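Long-range contact in 3-hydroxyadipyl-CoA dehydrogenase (Escherichia coli, PDB 3MOG), which catalyses the NAD-dependent oxidation of 3-hydroxyadipyl-CoA to 3-oxoadipyl-CoA in the breakdown of phenylacetate: residues Trp391-Leu402 and Leu436-Leu445. Sequence-based numbering, arbitrary orientation.
Sequences WRTVAMIINEAL and LGWQRILRLL
In the second of the two helical C-terminal domains of this dehydrogenase, the steeply crossed helices carrying 391-402 and 438-445 meet through a knob-into-hole contact: Trp391 enters a hole formed by Arg440, Ile441 and Leu444 and closed by Leu436 from the end of helix 429-436. The segment axes approach to 10.0 Å at a crossing angle of -108°. The backbones come nearest at Ala395 and Ile441, whose CA atoms are 5.7 Å apart, while larger side chains spread the contact to both sides. The small side chain of Ala395 touches CD2 of both Leu444 and Leu445 with its CB, each at 3.8 Å.

At one end, the guanidinium of Arg440 lies flat over the CH2-CZ2 rim of the six-membered ring of Trp391, a cation-pi stack with planes 13° apart and Arg440 NE 3.3 Å from Trp391 CH2. With CG anti to the backbone N (chi1 -172°) and the chain extended beyond it, Arg440 crosses the indole at about a right angle. Leu444 CD2 instead meets the indole at its edge. The stacked groups are pinned separately, Arg440 NH1 by a salt bridge to Glu324 at the end of strand 320-324 and Trp391 NE1 by a hydrogen bond to Lys346 O.

On one flank of helix 391-402, Trp438 CZ3 is met by Ile398 CG2 and Leu402 CD1, both at 3.7 Å. On the other, Leu445 packs against Met396 SD and the amide of Asn399, whose ND2 hydrogen-bonds to Arg458 O. Helix 461-473 adjoins Trp438 and Leu402, and helix 429-436 packs on Val394 and Leu402.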
# COMPACT_ATOMS: atom_id res chain seq x y z
N TRP C 391 -3.57 -3.64 26.32
CA TRP C 391 -2.82 -4.77 25.79
C TRP C 391 -2.61 -4.66 24.30
O TRP C 391 -1.52 -4.96 23.82
CB TRP C 391 -3.43 -6.13 26.20
CG TRP C 391 -2.97 -6.51 27.58
CD1 TRP C 391 -3.53 -6.11 28.77
CD2 TRP C 391 -1.81 -7.29 27.92
NE1 TRP C 391 -2.81 -6.62 29.82
CE2 TRP C 391 -1.75 -7.34 29.34
CE3 TRP C 391 -0.83 -7.95 27.17
CZ2 TRP C 391 -0.74 -8.03 30.01
CZ3 TRP C 391 0.17 -8.65 27.84
CH2 TRP C 391 0.21 -8.68 29.25
N ARG C 392 -3.62 -4.17 23.59
CA ARG C 392 -3.55 -3.99 22.13
C ARG C 392 -2.48 -2.96 21.75
O ARG C 392 -1.70 -3.20 20.82
CB ARG C 392 -4.93 -3.57 21.59
CG ARG C 392 -4.97 -3.29 20.11
CD ARG C 392 -6.35 -3.51 19.58
NE ARG C 392 -6.45 -3.09 18.18
CZ ARG C 392 -7.51 -3.29 17.42
NH1 ARG C 392 -8.55 -3.95 17.92
NH2 ARG C 392 -7.53 -2.86 16.14
N THR C 393 -2.42 -1.87 22.52
CA THR C 393 -1.48 -0.76 22.27
C THR C 393 -0.05 -1.13 22.64
O THR C 393 0.90 -0.80 21.91
CB THR C 393 -1.89 0.52 23.05
OG1 THR C 393 -3.21 0.94 22.64
CG2 THR C 393 -0.92 1.66 22.81
N VAL C 394 0.12 -1.81 23.77
CA VAL C 394 1.46 -2.14 24.26
C VAL C 394 2.09 -3.23 23.38
O VAL C 394 3.23 -3.09 22.99
CB VAL C 394 1.48 -2.47 25.76
CG1 VAL C 394 2.87 -2.88 26.19
CG2 VAL C 394 1.02 -1.25 26.60
N ALA C 395 1.31 -4.27 23.04
CA ALA C 395 1.71 -5.28 22.04
C ALA C 395 2.24 -4.68 20.74
O ALA C 395 3.31 -5.06 20.27
CB ALA C 395 0.56 -6.27 21.73
N MET C 396 1.51 -3.72 20.18
CA MET C 396 1.94 -3.07 18.93
C MET C 396 3.18 -2.18 19.08
O MET C 396 4.02 -2.16 18.18
CB MET C 396 0.80 -2.30 18.29
CG MET C 396 -0.25 -3.23 17.65
SD MET C 396 0.29 -3.99 16.11
CE MET C 396 0.13 -2.52 15.11
N ILE C 397 3.31 -1.49 20.21
CA ILE C 397 4.53 -0.74 20.55
C ILE C 397 5.74 -1.69 20.57
O ILE C 397 6.78 -1.41 19.97
CB ILE C 397 4.40 -0.01 21.93
CG1 ILE C 397 3.45 1.18 21.83
CG2 ILE C 397 5.74 0.50 22.43
CD1 ILE C 397 3.03 1.75 23.18
N ILE C 398 5.58 -2.82 21.26
CA ILE C 398 6.64 -3.84 21.40
C ILE C 398 7.03 -4.50 20.06
O ILE C 398 8.20 -4.72 19.76
CB ILE C 398 6.19 -4.89 22.43
CG1 ILE C 398 6.08 -4.26 23.82
CG2 ILE C 398 7.10 -6.12 22.43
CD1 ILE C 398 5.39 -5.18 24.83
N ASN C 399 6.02 -4.80 19.26
CA ASN C 399 6.19 -5.36 17.91
C ASN C 399 7.04 -4.45 17.02
O ASN C 399 7.99 -4.91 16.36
CB ASN C 399 4.81 -5.54 17.30
CG ASN C 399 4.78 -6.61 16.23
OD1 ASN C 399 5.50 -7.59 16.30
ND2 ASN C 399 3.89 -6.43 15.25
N GLU C 400 6.70 -3.17 17.02
CA GLU C 400 7.48 -2.12 16.34
C GLU C 400 8.92 -1.97 16.85
O GLU C 400 9.85 -1.79 16.06
CB GLU C 400 6.71 -0.79 16.41
CG GLU C 400 7.14 0.19 15.33
CD GLU C 400 7.04 -0.40 13.95
OE1 GLU C 400 8.09 -0.58 13.30
OE2 GLU C 400 5.91 -0.72 13.53
N ALA C 401 9.12 -2.05 18.17
CA ALA C 401 10.47 -2.04 18.75
C ALA C 401 11.30 -3.25 18.30
O ALA C 401 12.49 -3.13 17.99
CB ALA C 401 10.40 -2.00 20.26
N LEU C 402 10.66 -4.41 18.25
CA LEU C 402 11.28 -5.62 17.81
C LEU C 402 11.65 -5.56 16.33
O LEU C 402 12.70 -6.05 15.93
CB LEU C 402 10.34 -6.80 18.05
CG LEU C 402 10.22 -7.38 19.46
CD1 LEU C 402 9.02 -8.28 19.48
CD2 LEU C 402 11.47 -8.14 19.90
N LEU C 436 6.22 -9.16 30.16
CA LEU C 436 4.84 -9.54 29.87
C LEU C 436 4.76 -10.93 29.26
O LEU C 436 3.75 -11.60 29.36
CB LEU C 436 4.16 -8.50 28.99
CG LEU C 436 3.94 -7.11 29.60
CD1 LEU C 436 3.34 -6.21 28.54
CD2 LEU C 436 3.08 -7.11 30.90
N GLY C 437 5.87 -11.38 28.66
CA GLY C 437 5.94 -12.70 28.09
C GLY C 437 5.79 -12.63 26.58
O GLY C 437 4.78 -12.16 26.07
N TRP C 438 6.82 -13.11 25.88
CA TRP C 438 6.82 -13.13 24.41
C TRP C 438 5.72 -13.97 23.74
O TRP C 438 5.16 -13.57 22.73
CB TRP C 438 8.20 -13.54 23.89
CG TRP C 438 9.30 -12.61 24.36
CD1 TRP C 438 10.32 -12.93 25.23
CD2 TRP C 438 9.49 -11.23 24.03
NE1 TRP C 438 11.12 -11.83 25.45
CE2 TRP C 438 10.65 -10.78 24.71
CE3 TRP C 438 8.80 -10.32 23.21
CZ2 TRP C 438 11.13 -9.47 24.60
CZ3 TRP C 438 9.28 -9.02 23.10
CH2 TRP C 438 10.43 -8.61 23.80
N GLN C 439 5.41 -15.13 24.33
CA GLN C 439 4.36 -15.99 23.79
C GLN C 439 3.00 -15.35 23.96
O GLN C 439 2.13 -15.51 23.11
CB GLN C 439 4.37 -17.35 24.47
CG GLN C 439 5.53 -18.22 24.08
CD GLN C 439 5.67 -19.39 25.01
OE1 GLN C 439 5.24 -20.50 24.69
NE2 GLN C 439 6.24 -19.15 26.19
N ARG C 440 2.84 -14.62 25.06
CA ARG C 440 1.62 -13.90 25.35
C ARG C 440 1.37 -12.75 24.36
O ARG C 440 0.25 -12.57 23.90
CB ARG C 440 1.66 -13.36 26.78
CG ARG C 440 0.35 -12.75 27.23
CD ARG C 440 0.35 -12.42 28.70
NE ARG C 440 -0.93 -11.82 29.06
CZ ARG C 440 -1.29 -11.50 30.29
NH1 ARG C 440 -2.48 -10.95 30.49
NH2 ARG C 440 -0.47 -11.71 31.33
N ILE C 441 2.42 -11.98 24.06
CA ILE C 441 2.32 -10.90 23.08
C ILE C 441 2.06 -11.48 21.70
O ILE C 441 1.20 -10.99 20.96
CB ILE C 441 3.60 -10.01 23.06
CG1 ILE C 441 3.81 -9.33 24.42
CG2 ILE C 441 3.54 -8.97 21.92
CD1 ILE C 441 2.61 -8.57 24.92
N LEU C 442 2.78 -12.56 21.37
CA LEU C 442 2.59 -13.26 20.10
C LEU C 442 1.16 -13.74 19.89
O LEU C 442 0.59 -13.49 18.84
CB LEU C 442 3.56 -14.45 19.98
CG LEU C 442 3.37 -15.34 18.77
CD1 LEU C 442 3.87 -14.64 17.49
CD2 LEU C 442 4.04 -16.69 18.97
N ARG C 443 0.59 -14.43 20.88
CA ARG C 443 -0.77 -14.98 20.77
C ARG C 443 -1.83 -13.89 20.49
O ARG C 443 -2.70 -14.06 19.63
CB ARG C 443 -1.13 -15.78 22.02
CG ARG C 443 -2.56 -16.35 22.01
CD ARG C 443 -2.81 -17.22 23.23
NE ARG C 443 -2.47 -16.54 24.49
CZ ARG C 443 -2.42 -17.14 25.67
NH1 ARG C 443 -2.69 -18.43 25.79
NH2 ARG C 443 -2.09 -16.42 26.75
N LEU C 444 -1.73 -12.79 21.24
CA LEU C 444 -2.58 -11.63 21.09
C LEU C 444 -2.54 -11.06 19.67
O LEU C 444 -3.58 -10.94 19.01
CB LEU C 444 -2.16 -10.59 22.11
CG LEU C 444 -2.72 -9.16 22.09
CD1 LEU C 444 -4.22 -9.14 22.15
CD2 LEU C 444 -2.16 -8.48 23.32
N LEU C 445 -1.34 -10.75 19.19
CA LEU C 445 -1.18 -10.18 17.85
C LEU C 445 -1.69 -11.13 16.76
O LEU C 445 -2.34 -10.66 15.82
CB LEU C 445 0.27 -9.71 17.59
CG LEU C 445 0.72 -8.48 18.41
CD1 LEU C 445 2.18 -8.21 18.24
CD2 LEU C 445 -0.04 -7.22 18.06